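Local coordinates for actin-related protein 8 (PDB 4FO0), which binds ATP, hydrolyses it only slowly, and serves the INO80 chromatin-remodelling complex, which acts in transcription, DNA replication and probably DNA repair, at residues L55-R63 against H152-H163; P99-N109 against Y346-K354. All coordinates share one frame; numbering follows the deposited sequence. Where two conformers were deposited one is given.

Overall arrangement
The two contacts show how one actin-type chain ties sequence-distant segments together both beside its nucleotide site and at its periphery. Their segments alternate along the chain: 55-63, 99-109, 152-163, then 346-354. Contact 1 sets a loop against a small hairpin, close to residues that bind ATP, its centre about 13 Å from the centre of the chain. Contact 2, centred about 33 Å away from it, lays helix 102-109 against strand 343-350 of a three-stranded antiparallel sheet. Their nearest atoms stay about 14 Å apart, but helices 280-293 and 306-319 have residues touching both, so the peripheral sheet and the surroundings of the nucleotide share these two helices as neighbours.

Contact 1: residues L55-R63 against H152-H163; sequences LYKDSWLLR and HWPIRRGQLNIH
Two successive bends in Arg-156, chi2 -75° and chi3 75°, fold its guanidinium back across CB of Trp-153 and carry NH1 to Ser-59. Arg-156 opens the type I' turn of the hairpin joining strands 155-156 and 159-160, which in this actin fold lies beside the nucleotide site. NH1 donates to Ser-59 O (2.8 Å), meeting a lone pair in the carbonyl plane, while NE bonds Ile-155 O at 2.6 Å and NH2 reaches Ser-24 O, of a residue that binds ATP. A leucine here would probably leave Ser-59 O, Ile-155 O and Ser-24 O without the donors this guanidinium brings them. CZ2 of Trp-153 comes over one face of the Trp-60 ring, 4.2 Å from CE3, and NE1 of Trp-60 bonds Asp-255, another ATP-binding residue. The guanidinium groups of Arg-63 and Arg-157 lie flat on one another, centres 4.0 Å apart; Asp-282 and Ala-277 O hold NH1 of Arg-63, and the aspartate probably eases the closeness of like charges. Earlier in the loop, the Tyr-56 ring runs nearly parallel to those of His-152 and His-163, slid so far that it barely overlaps either. Asp-58 OD2 accepts from Trp-153 N (2.7 Å, 157°) on its anti lone pair, and also takes a water proton at 2.8 Å, that water lying 2.7 Å from NE2 of His-163.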
# COMPACT_ATOMS: atom_id res chain seq x y z
N LEU A 55 -3.83 5.97 -26.46
CA LEU A 55 -3.10 6.10 -25.21
C LEU A 55 -3.61 5.13 -24.15
O LEU A 55 -4.77 5.17 -23.76
CB LEU A 55 -3.13 7.55 -24.73
CG LEU A 55 -2.27 8.38 -25.68
CD1 LEU A 55 -2.24 9.86 -25.31
CD2 LEU A 55 -0.85 7.82 -25.68
N TYR A 56 -2.75 4.23 -23.70
CA TYR A 56 -3.11 3.33 -22.62
C TYR A 56 -2.74 3.94 -21.27
O TYR A 56 -1.58 4.29 -21.02
CB TYR A 56 -2.45 1.96 -22.79
CG TYR A 56 -2.88 1.01 -21.72
CD1 TYR A 56 -2.19 0.92 -20.52
CD2 TYR A 56 -4.02 0.23 -21.89
CE1 TYR A 56 -2.61 0.05 -19.51
CE2 TYR A 56 -4.45 -0.64 -20.90
CZ TYR A 56 -3.74 -0.72 -19.71
OH TYR A 56 -4.19 -1.58 -18.73
N LYS A 57 -3.73 4.08 -20.39
CA LYS A 57 -3.45 4.50 -19.02
C LYS A 57 -3.95 3.41 -18.09
O LYS A 57 -5.09 2.97 -18.20
CB LYS A 57 -4.11 5.84 -18.67
CG LYS A 57 -3.83 7.01 -19.62
CD LYS A 57 -2.35 7.19 -19.92
CE LYS A 57 -2.13 8.33 -20.94
NZ LYS A 57 -2.65 9.64 -20.43
N ASP A 58 -3.09 2.95 -17.18
CA ASP A 58 -3.55 1.98 -16.19
C ASP A 58 -4.54 2.63 -15.24
O ASP A 58 -4.49 3.84 -14.98
CB ASP A 58 -2.37 1.38 -15.41
CG ASP A 58 -1.90 0.04 -15.97
OD1 ASP A 58 -2.75 -0.73 -16.48
OD2 ASP A 58 -0.69 -0.25 -15.89
N SER A 59 -5.44 1.84 -14.70
CA SER A 59 -6.32 2.33 -13.67
C SER A 59 -5.52 2.52 -12.38
O SER A 59 -4.59 1.76 -12.09
CB SER A 59 -7.46 1.34 -13.45
OG SER A 59 -7.76 0.66 -14.66
N TRP A 60 -5.85 3.55 -11.61
CA TRP A 60 -5.28 3.74 -10.30
C TRP A 60 -6.36 3.84 -9.20
O TRP A 60 -6.60 2.87 -8.47
CB TRP A 60 -4.40 4.97 -10.29
CG TRP A 60 -3.73 5.21 -8.99
CD1 TRP A 60 -3.77 4.41 -7.88
CD2 TRP A 60 -2.93 6.34 -8.65
NE1 TRP A 60 -3.04 4.98 -6.87
CE2 TRP A 60 -2.51 6.16 -7.31
CE3 TRP A 60 -2.52 7.49 -9.34
CZ2 TRP A 60 -1.71 7.09 -6.65
CZ3 TRP A 60 -1.72 8.40 -8.69
CH2 TRP A 60 -1.32 8.20 -7.36
N LEU A 61 -7.00 5.00 -9.10
CA LEU A 61 -8.11 5.16 -8.16
C LEU A 61 -9.42 4.60 -8.71
O LEU A 61 -10.39 4.45 -7.98
CB LEU A 61 -8.31 6.62 -7.74
CG LEU A 61 -7.19 7.40 -7.07
CD1 LEU A 61 -7.80 8.60 -6.37
CD2 LEU A 61 -6.38 6.55 -6.08
N LEU A 62 -9.48 4.30 -10.00
CA LEU A 62 -10.63 3.57 -10.50
C LEU A 62 -10.31 2.09 -10.60
O LEU A 62 -9.14 1.69 -10.57
CB LEU A 62 -11.11 4.12 -11.83
CG LEU A 62 -11.82 5.46 -11.80
CD1 LEU A 62 -12.55 5.65 -13.11
CD2 LEU A 62 -12.79 5.53 -10.65
N ARG A 63 -11.36 1.28 -10.72
CA ARG A 63 -11.21 -0.17 -10.75
C ARG A 63 -12.50 -0.74 -11.29
O ARG A 63 -13.50 -0.03 -11.34
CB ARG A 63 -10.93 -0.71 -9.34
CG ARG A 63 -11.94 -0.25 -8.28
CD ARG A 63 -11.60 -0.78 -6.90
NE ARG A 63 -11.51 -2.24 -6.87
CZ ARG A 63 -11.08 -2.93 -5.82
NH1 ARG A 63 -10.70 -2.31 -4.72
NH2 ARG A 63 -11.03 -4.25 -5.87
N HIS A 152 2.11 2.52 -17.28
CA HIS A 152 1.99 1.17 -16.73
C HIS A 152 2.39 1.08 -15.27
O HIS A 152 3.49 1.50 -14.87
CB HIS A 152 2.79 0.15 -17.56
CG HIS A 152 2.35 0.06 -18.99
ND1 HIS A 152 3.07 0.61 -20.03
CD2 HIS A 152 1.25 -0.50 -19.55
CE1 HIS A 152 2.43 0.39 -21.17
NE2 HIS A 152 1.33 -0.28 -20.91
N TRP A 153 1.48 0.54 -14.47
CA TRP A 153 1.76 0.14 -13.11
C TRP A 153 1.86 -1.38 -13.10
O TRP A 153 0.85 -2.06 -13.17
CB TRP A 153 0.62 0.55 -12.19
CG TRP A 153 0.40 2.02 -12.09
CD1 TRP A 153 -0.43 2.78 -12.87
CD2 TRP A 153 0.97 2.92 -11.12
NE1 TRP A 153 -0.39 4.10 -12.45
CE2 TRP A 153 0.46 4.21 -11.39
CE3 TRP A 153 1.88 2.76 -10.06
CZ2 TRP A 153 0.82 5.33 -10.63
CZ3 TRP A 153 2.23 3.87 -9.31
CH2 TRP A 153 1.70 5.14 -9.60
N PRO A 154 3.09 -1.91 -13.01
CA PRO A 154 3.34 -3.35 -13.09
C PRO A 154 2.66 -4.13 -11.98
O PRO A 154 2.51 -5.35 -12.08
CB PRO A 154 4.86 -3.44 -12.93
CG PRO A 154 5.36 -2.12 -13.37
CD PRO A 154 4.33 -1.13 -12.93
N ILE A 155 2.25 -3.45 -10.92
CA ILE A 155 1.58 -4.12 -9.84
C ILE A 155 0.28 -3.42 -9.47
O ILE A 155 0.24 -2.19 -9.35
CB ILE A 155 2.52 -4.25 -8.62
CG1 ILE A 155 3.79 -4.98 -9.04
CG2 ILE A 155 1.81 -4.96 -7.46
CD1 ILE A 155 4.75 -5.19 -7.92
N ARG A 156 -0.77 -4.21 -9.32
CA ARG A 156 -2.09 -3.71 -8.95
C ARG A 156 -2.65 -4.63 -7.89
O ARG A 156 -2.56 -5.86 -8.02
CB ARG A 156 -3.06 -3.70 -10.16
CG ARG A 156 -2.64 -2.82 -11.34
CD ARG A 156 -2.85 -1.33 -11.09
NE ARG A 156 -1.82 -0.80 -10.19
CZ ARG A 156 -1.76 0.46 -9.76
NH1 ARG A 156 -2.67 1.35 -10.14
NH2 ARG A 156 -0.78 0.82 -8.93
N ARG A 157 -3.22 -4.05 -6.84
CA ARG A 157 -3.81 -4.86 -5.78
C ARG A 157 -2.85 -5.95 -5.32
O ARG A 157 -3.27 -7.07 -5.01
CB ARG A 157 -5.14 -5.46 -6.25
CG ARG A 157 -6.33 -4.54 -6.00
CD ARG A 157 -7.62 -5.10 -6.60
NE ARG A 157 -7.86 -4.61 -7.96
CZ ARG A 157 -7.95 -3.32 -8.28
NH1 ARG A 157 -7.81 -2.36 -7.34
NH2 ARG A 157 -8.18 -2.98 -9.54
N GLY A 158 -1.57 -5.61 -5.30
CA GLY A 158 -0.53 -6.47 -4.75
C GLY A 158 -0.19 -7.70 -5.58
O GLY A 158 0.52 -8.59 -5.11
N GLN A 159 -0.71 -7.76 -6.81
CA GLN A 159 -0.29 -8.84 -7.69
C GLN A 159 0.16 -8.29 -9.04
O GLN A 159 -0.02 -7.11 -9.33
CB GLN A 159 -1.37 -9.92 -7.79
CG GLN A 159 -1.64 -10.65 -6.45
CD GLN A 159 -0.41 -11.37 -5.85
OE1 GLN A 159 0.65 -11.43 -6.46
NE2 GLN A 159 -0.57 -11.92 -4.65
N LEU A 160 0.84 -9.12 -9.82
CA LEU A 160 1.36 -8.64 -11.11
C LEU A 160 0.22 -8.12 -11.96
O LEU A 160 -0.84 -8.76 -12.06
CB LEU A 160 2.10 -9.74 -11.86
CG LEU A 160 3.42 -10.17 -11.22
CD1 LEU A 160 4.27 -10.88 -12.23
CD2 LEU A 160 4.13 -8.97 -10.69
N ASN A 161 0.41 -6.96 -12.57
CA ASN A 161 -0.71 -6.35 -13.27
C ASN A 161 -0.88 -6.88 -14.67
O ASN A 161 -0.45 -6.24 -15.65
CB ASN A 161 -0.60 -4.84 -13.32
CG ASN A 161 -1.82 -4.22 -13.97
OD1 ASN A 161 -2.88 -4.84 -13.99
ND2 ASN A 161 -1.67 -3.02 -14.53
N ILE A 162 -1.51 -8.05 -14.77
CA ILE A 162 -1.77 -8.70 -16.05
C ILE A 162 -3.16 -8.36 -16.55
O ILE A 162 -4.14 -8.43 -15.80
CB ILE A 162 -1.68 -10.21 -15.91
CG1 ILE A 162 -0.28 -10.60 -15.43
CG2 ILE A 162 -2.07 -10.88 -17.23
CD1 ILE A 162 0.38 -11.60 -16.26
N HIS A 163 -3.25 -8.00 -17.83
CA HIS A 163 -4.50 -7.51 -18.40
C HIS A 163 -4.40 -7.47 -19.92
O HIS A 163 -3.31 -7.45 -20.48
CB HIS A 163 -4.78 -6.10 -17.89
CG HIS A 163 -3.74 -5.10 -18.30
ND1 HIS A 163 -3.64 -4.62 -19.59
CD2 HIS A 163 -2.73 -4.52 -17.61
CE1 HIS A 163 -2.63 -3.77 -19.66
NE2 HIS A 163 -2.06 -3.69 -18.47
O HOH W 1 0.15 -2.47 -17.40

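Contact 2: residues P99-N109 against Y346-K354; sequences PVSPEQARSYN and YQFRLGDEK
The side-chain amide of Asn-109 grips both backbone polar atoms of Arg-349. OD1 accepts from Arg-349 N at 2.8 Å and ND2 donates to Arg-349 O at 3.0 Å, each bond lying in the plane of the accepting carbonyl, on a lone pair. ND2 also donates to Ala-294 O, so one amide nitrogen serves two acceptors. Phe-348 and Leu-350, on either side of Arg-349 in sequence, make their backbone bonds to His-332 and Gln-330 of strand 330-336; Arg-349, between them, is bonded through its N and O to Asn-109 in the last turn of the helix.

This is a helix laid along a strand of a three-stranded antiparallel sheet (115-118, 343-350, 330-336). Helix 102-109 runs almost antiparallel to strand 346-350, their axes 7.8 Å apart at 162°. The methyl of Ala-105 packs beside Arg-349 O, its small size consistent with the close approach of helix and strand. With CG of Tyr-108 anti to its backbone N (chi1 172°), the ring is presented face-on to Arg-349, whose CZ sits 3.6 Å from the ring centroid in a cation-pi contact; the NE of this arginine is held by a salt bridge to Asp-331.

Before the helix, Val-100 N points almost straight at OD2 of Asp-352 (3.0 Å, 174°), on the syn side of the carboxylate, whose OD1 pairs with Arg-97. A water donates to Val-100 O at 2.8 Å and accepts from Asp-352 N at 3.0 Å, serving two backbone atoms at once. Ser-101, unphosphorylated here, is the N-cap, its OG weakly accepting from Glu-103 N and Gln-104 N. Across from Val-100, the backbone N of Gly-351 donates to Glu-353 OE1, and the CA of Gly-351 lies 3.7 Å from Val-100 CG2.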
# COMPACT_ATOMS: atom_id res chain seq x y z
N PRO A 99 -24.19 14.88 14.11
CA PRO A 99 -23.86 14.89 12.68
C PRO A 99 -24.05 16.27 12.06
O PRO A 99 -24.90 17.03 12.52
CB PRO A 99 -24.87 13.89 12.09
CG PRO A 99 -26.02 13.94 13.03
CD PRO A 99 -25.43 14.16 14.40
N VAL A 100 -23.28 16.58 11.02
CA VAL A 100 -23.42 17.84 10.29
C VAL A 100 -23.78 17.54 8.85
O VAL A 100 -23.37 16.52 8.31
CB VAL A 100 -22.13 18.65 10.31
CG1 VAL A 100 -21.89 19.22 11.71
CG2 VAL A 100 -20.97 17.78 9.86
N SER A 101 -24.54 18.44 8.22
CA SER A 101 -25.06 18.16 6.89
C SER A 101 -24.10 18.44 5.72
O SER A 101 -23.48 19.50 5.65
CB SER A 101 -26.35 18.95 6.66
OG SER A 101 -26.80 18.75 5.33
N PRO A 102 -23.99 17.47 4.80
CA PRO A 102 -23.36 17.72 3.50
C PRO A 102 -23.98 18.93 2.78
O PRO A 102 -23.24 19.73 2.20
CB PRO A 102 -23.66 16.43 2.72
CG PRO A 102 -23.80 15.38 3.77
CD PRO A 102 -24.36 16.06 4.99
N GLU A 103 -25.30 19.08 2.82
CA GLU A 103 -25.94 20.19 2.14
C GLU A 103 -25.59 21.53 2.77
O GLU A 103 -25.37 22.52 2.07
CB GLU A 103 -27.46 20.00 2.07
CG GLU A 103 -27.86 18.76 1.28
CD GLU A 103 -29.37 18.55 1.21
OE1 GLU A 103 -30.10 19.21 1.99
OE2 GLU A 103 -29.83 17.73 0.38
N GLN A 104 -25.51 21.58 4.09
CA GLN A 104 -25.08 22.79 4.77
C GLN A 104 -23.71 23.24 4.25
O GLN A 104 -23.48 24.43 4.00
CB GLN A 104 -25.05 22.58 6.28
CG GLN A 104 -25.14 23.87 7.08
CD GLN A 104 -26.33 24.72 6.65
OE1 GLN A 104 -27.27 24.23 6.04
NE2 GLN A 104 -26.27 26.02 6.96
N ALA A 105 -22.80 22.29 4.08
CA ALA A 105 -21.47 22.57 3.54
C ALA A 105 -21.54 23.00 2.08
O ALA A 105 -20.93 23.99 1.69
CB ALA A 105 -20.57 21.34 3.69
N ARG A 106 -22.28 22.26 1.27
CA ARG A 106 -22.41 22.59 -0.14
C ARG A 106 -22.80 24.06 -0.34
O ARG A 106 -22.24 24.74 -1.20
CB ARG A 106 -23.40 21.64 -0.84
CG ARG A 106 -23.34 21.65 -2.36
CD ARG A 106 -23.97 20.39 -2.99
NE ARG A 106 -25.32 20.10 -2.49
CZ ARG A 106 -25.65 19.01 -1.78
NH1 ARG A 106 -24.75 18.09 -1.48
NH2 ARG A 106 -26.91 18.85 -1.37
N SER A 107 -23.73 24.55 0.47
CA SER A 107 -24.18 25.94 0.36
C SER A 107 -23.04 26.94 0.47
O SER A 107 -22.89 27.82 -0.38
CB SER A 107 -25.23 26.26 1.42
OG SER A 107 -26.47 25.70 1.04
N TYR A 108 -22.27 26.82 1.53
CA TYR A 108 -21.09 27.66 1.71
C TYR A 108 -20.05 27.39 0.62
O TYR A 108 -19.40 28.30 0.11
CB TYR A 108 -20.48 27.38 3.08
CG TYR A 108 -19.15 28.06 3.31
CD1 TYR A 108 -17.98 27.53 2.79
CD2 TYR A 108 -19.06 29.22 4.08
CE1 TYR A 108 -16.76 28.13 3.01
CE2 TYR A 108 -17.84 29.84 4.31
CZ TYR A 108 -16.69 29.29 3.77
OH TYR A 108 -15.46 29.88 3.98
N ASN A 109 -19.89 26.12 0.27
CA ASN A 109 -18.76 25.74 -0.55
C ASN A 109 -18.79 26.26 -1.97
O ASN A 109 -17.77 26.68 -2.52
CB ASN A 109 -18.51 24.23 -0.49
CG ASN A 109 -17.61 23.85 0.66
OD1 ASN A 109 -16.85 24.68 1.17
ND2 ASN A 109 -17.71 22.59 1.10
N TYR A 346 -7.50 27.00 -2.26
CA TYR A 346 -8.94 26.81 -2.08
C TYR A 346 -9.36 26.81 -0.60
O TYR A 346 -8.77 26.11 0.23
CB TYR A 346 -9.36 25.46 -2.65
CG TYR A 346 -9.48 25.41 -4.16
CD1 TYR A 346 -10.70 25.65 -4.78
CD2 TYR A 346 -8.39 25.07 -4.95
CE1 TYR A 346 -10.84 25.58 -6.15
CE2 TYR A 346 -8.51 25.01 -6.34
CZ TYR A 346 -9.74 25.27 -6.93
OH TYR A 346 -9.89 25.21 -8.29
N GLN A 347 -10.39 27.60 -0.29
CA GLN A 347 -11.10 27.46 0.98
C GLN A 347 -12.20 26.42 0.83
O GLN A 347 -12.91 26.39 -0.18
CB GLN A 347 -11.78 28.77 1.39
CG GLN A 347 -10.87 29.97 1.42
CD GLN A 347 -9.68 29.76 2.32
OE1 GLN A 347 -9.81 29.38 3.48
NE2 GLN A 347 -8.49 30.01 1.77
N PHE A 348 -12.35 25.56 1.82
CA PHE A 348 -13.65 24.91 1.93
C PHE A 348 -13.96 24.24 3.23
O PHE A 348 -13.09 24.05 4.09
CB PHE A 348 -13.97 24.02 0.74
CG PHE A 348 -13.52 22.62 0.89
CD1 PHE A 348 -14.31 21.57 0.39
CD2 PHE A 348 -12.30 22.33 1.48
CE1 PHE A 348 -13.89 20.27 0.50
CE2 PHE A 348 -11.88 21.02 1.60
CZ PHE A 348 -12.67 19.99 1.11
N ARG A 349 -15.24 23.93 3.39
CA ARG A 349 -15.76 23.48 4.67
C ARG A 349 -16.05 21.98 4.65
O ARG A 349 -16.72 21.50 3.74
CB ARG A 349 -17.01 24.27 4.99
CG ARG A 349 -17.24 24.48 6.45
CD ARG A 349 -18.34 25.49 6.63
NE ARG A 349 -17.78 26.80 6.93
CZ ARG A 349 -18.51 27.91 6.99
NH1 ARG A 349 -19.82 27.85 6.76
NH2 ARG A 349 -17.94 29.07 7.29
N LEU A 350 -15.52 21.26 5.62
CA LEU A 350 -15.74 19.81 5.70
C LEU A 350 -16.30 19.36 7.02
O LEU A 350 -15.93 19.88 8.09
CB LEU A 350 -14.44 19.06 5.45
CG LEU A 350 -14.26 18.69 3.98
CD1 LEU A 350 -13.06 17.78 3.81
CD2 LEU A 350 -15.54 18.06 3.47
N GLY A 351 -17.16 18.36 6.95
CA GLY A 351 -17.70 17.74 8.15
C GLY A 351 -17.30 16.30 8.37
O GLY A 351 -16.14 15.97 8.62
N ASP A 352 -18.28 15.42 8.27
CA ASP A 352 -18.10 14.05 8.73
C ASP A 352 -17.40 13.21 7.67
O ASP A 352 -16.76 12.19 7.97
CB ASP A 352 -19.45 13.46 9.14
CG ASP A 352 -20.12 14.28 10.25
OD1 ASP A 352 -19.43 14.70 11.20
OD2 ASP A 352 -21.35 14.51 10.14
N GLU A 353 -17.52 13.63 6.42
CA GLU A 353 -16.74 13.02 5.36
C GLU A 353 -15.28 12.70 5.80
O GLU A 353 -14.73 11.66 5.44
CB GLU A 353 -16.77 13.92 4.13
CG GLU A 353 -17.00 15.38 4.48
CD GLU A 353 -18.47 15.77 4.58
OE1 GLU A 353 -18.80 16.59 5.45
OE2 GLU A 353 -19.29 15.28 3.76
N LYS A 354 -14.68 13.56 6.61
CA LYS A 354 -13.31 13.32 7.06
C LYS A 354 -13.17 12.06 7.89
O LYS A 354 -12.08 11.50 7.97
CB LYS A 354 -12.77 14.51 7.86
CG LYS A 354 -12.59 15.78 7.05
CD LYS A 354 -12.06 16.89 7.92
CE LYS A 354 -13.11 17.38 8.88
NZ LYS A 354 -12.49 18.33 9.82
O HOH W 2 -20.97 15.90 7.08